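2-polyprenyl-6-methoxyphenol hydroxylase-like FAD-dependent oxidoreductase (Streptomyces sp. NRRL 11266, PDB 6UI5) binds flavin-adenine dinucleotide in a Rossmann-type domain and is probably a flavin-dependent oxidoreductase of the aromatic-ring hydroxylase family. Local coordinates at residues V386-E391 / C473-D478. Sequence-based numbering, arbitrary orientation.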
loop_
_atom_site.group_PDB
_atom_site.type_symbol
_atom_site.label_atom_id
_atom_site.label_comp_id
_atom_site.label_asym_id
_atom_site.label_seq_id
_atom_site.Cartn_x
_atom_site.Cartn_y
_atom_site.Cartn_z
ATOM N N VAL A 386 7.960 -19.942 4.791
ATOM C CA VAL A 386 9.407 -20.186 4.840
ATOM C C VAL A 386 9.884 -20.557 3.439
ATOM O O VAL A 386 9.279 -21.437 2.795
ATOM C CB VAL A 386 9.722 -21.296 5.843
ATOM C CG1 VAL A 386 11.099 -21.923 5.553
ATOM C CG2 VAL A 386 9.617 -20.764 7.296
ATOM N N PRO A 387 10.923 -19.913 2.916
ATOM C CA PRO A 387 11.333 -20.190 1.532
ATOM C C PRO A 387 11.886 -21.608 1.403
ATOM O O PRO A 387 12.784 -22.018 2.147
ATOM C CB PRO A 387 12.400 -19.125 1.258
ATOM C CG PRO A 387 12.909 -18.722 2.614
ATOM C CD PRO A 387 11.769 -18.892 3.569
ATOM N N ILE A 388 11.330 -22.363 0.459
ATOM C CA ILE A 388 11.692 -23.766 0.266
ATOM C C ILE A 388 12.206 -23.901 -1.160
ATOM O O ILE A 388 11.450 -23.686 -2.118
ATOM C CB ILE A 388 10.506 -24.715 0.513
ATOM C CG1 ILE A 388 9.975 -24.614 1.948
ATOM C CG2 ILE A 388 10.880 -26.164 0.137
ATOM C CD1 ILE A 388 10.765 -25.389 2.978
ATOM N N ALA A 389 13.488 -24.229 -1.309
ATOM C CA ALA A 389 14.066 -24.537 -2.613
ATOM C C ALA A 389 15.187 -25.550 -2.428
ATOM O O ALA A 389 15.815 -25.619 -1.370
ATOM C CB ALA A 389 14.606 -23.296 -3.307
ATOM N N TYR A 390 15.435 -26.335 -3.463
ATOM C CA TYR A 390 16.448 -27.373 -3.401
ATOM C C TYR A 390 17.275 -27.334 -4.671
ATOM O O TYR A 390 16.780 -26.936 -5.737
ATOM C CB TYR A 390 15.817 -28.769 -3.213
ATOM C CG TYR A 390 14.942 -28.864 -1.988
ATOM C CD1 TYR A 390 15.505 -28.883 -0.723
ATOM C CD2 TYR A 390 13.553 -28.918 -2.094
ATOM C CE1 TYR A 390 14.723 -28.964 0.398
ATOM C CE2 TYR A 390 12.759 -29.003 -0.981
ATOM C CZ TYR A 390 13.354 -29.017 0.279
ATOM O OH TYR A 390 12.606 -29.097 1.443
ATOM N N GLU A 391 18.542 -27.726 -4.558
ATOM C CA GLU A 391 19.383 -27.769 -5.744
ATOM C C GLU A 391 18.849 -28.812 -6.717
ATOM O O GLU A 391 18.398 -29.890 -6.312
ATOM C CB GLU A 391 20.838 -28.086 -5.376
ATOM C CG GLU A 391 21.784 -26.864 -5.266
ATOM C CD GLU A 391 21.547 -25.769 -6.331
ATOM O OE1 GLU A 391 21.103 -26.070 -7.462
ATOM O OE2 GLU A 391 21.809 -24.584 -6.035
ATOM N N CYS A 473 6.303 -26.858 9.391
ATOM C CA CYS A 473 6.345 -26.256 8.063
ATOM C C CYS A 473 6.459 -27.345 7.001
ATOM O O CYS A 473 7.236 -28.302 7.161
ATOM C CB CYS A 473 7.527 -25.276 7.936
ATOM S SG CYS A 473 7.500 -23.825 9.070
ATOM N N VAL A 474 5.676 -27.197 5.926
ATOM C CA VAL A 474 5.681 -28.155 4.812
ATOM C C VAL A 474 6.973 -28.000 4.015
ATOM O O VAL A 474 7.139 -27.023 3.277
ATOM C CB VAL A 474 4.489 -27.960 3.884
ATOM C CG1 VAL A 474 4.686 -28.883 2.643
ATOM C CG2 VAL A 474 3.217 -28.246 4.583
ATOM N N ALA A 475 7.867 -28.980 4.104
ATOM C CA ALA A 475 9.073 -28.917 3.295
ATOM C C ALA A 475 8.947 -29.682 1.985
ATOM O O ALA A 475 9.821 -29.556 1.125
ATOM C CB ALA A 475 10.270 -29.455 4.092
ATOM N N TRP A 476 7.875 -30.448 1.802
ATOM C CA TRP A 476 7.714 -31.281 0.617
ATOM C C TRP A 476 6.297 -31.823 0.588
ATOM O O TRP A 476 5.725 -32.156 1.636
ATOM C CB TRP A 476 8.709 -32.455 0.606
ATOM C CG TRP A 476 8.460 -33.514 -0.458
ATOM C CD1 TRP A 476 9.098 -33.630 -1.672
ATOM C CD2 TRP A 476 7.542 -34.613 -0.391
ATOM N NE1 TRP A 476 8.631 -34.720 -2.353
ATOM C CE2 TRP A 476 7.674 -35.342 -1.599
ATOM C CE3 TRP A 476 6.631 -35.058 0.572
ATOM C CZ2 TRP A 476 6.916 -36.487 -1.875
ATOM C CZ3 TRP A 476 5.877 -36.190 0.298
ATOM C CH2 TRP A 476 6.027 -36.898 -0.917
ATOM N N HIS A 477 5.759 -31.935 -0.615
ATOM C CA HIS A 477 4.500 -32.629 -0.848
ATOM C C HIS A 477 4.445 -33.029 -2.326
ATOM O O HIS A 477 5.205 -32.511 -3.147
ATOM C CB HIS A 477 3.332 -31.741 -0.435
ATOM C CG HIS A 477 3.074 -30.612 -1.380
ATOM N ND1 HIS A 477 2.795 -30.810 -2.719
ATOM C CD2 HIS A 477 3.060 -29.270 -1.185
ATOM C CE1 HIS A 477 2.618 -29.640 -3.305
ATOM N NE2 HIS A 477 2.764 -28.689 -2.397
ATOM N N ASP A 478 3.501 -33.925 -2.672
ATOM C CA ASP A 478 3.423 -34.506 -4.021
ATOM C C ASP A 478 2.177 -34.085 -4.796
ATOM O O ASP A 478 1.646 -34.868 -5.577
ATOM C CB ASP A 478 3.476 -36.035 -3.972
ATOM C CG ASP A 478 2.298 -36.658 -3.191
ATOM O OD1 ASP A 478 1.339 -35.943 -2.843
ATOM O OD2 ASP A 478 2.328 -37.877 -2.906
#
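One hydrogen bond joins the loop 386-391 to segment 473-478, which carries strand 474-477, and it runs from side chain to backbone: Y390 OH donates to A475 O at 2.8 Å. The C=O...OH angle of 129° and the position of the hydroxyl in the carbonyl plane place it on a lone pair, while the carbonyl oxygen itself lies at the edge of the tyrosine ring, in its plane. With CG beside its backbone N (chi1 -57°), Y390 meets A475 with its hydroxyl end, 3.5 Å from A475 CB; T489, A490 and T493 of helix 484-495 also touch this side chain.

The remaining contacts are looser, of van der Waals kind. I388 rests its branches along the backbone of V474 and A475, CG2 lying 3.7 Å from A475 O and CD1 3.9 Å from A475 CA. Between apolar side chains, I388 CD1 approaches A475 CB at 4.2 Å and V386 CG2 meets C473 SG at 4.1 Å.

V386, I388 and Y390 all point their CB toward the other segment. The loop thus packs by side chains against the start of 474-477, an outermost strand of the four-stranded mixed sheet, then diverges without joining that sheet of the C-terminal domain, whose family belongs to the thioredoxin clan.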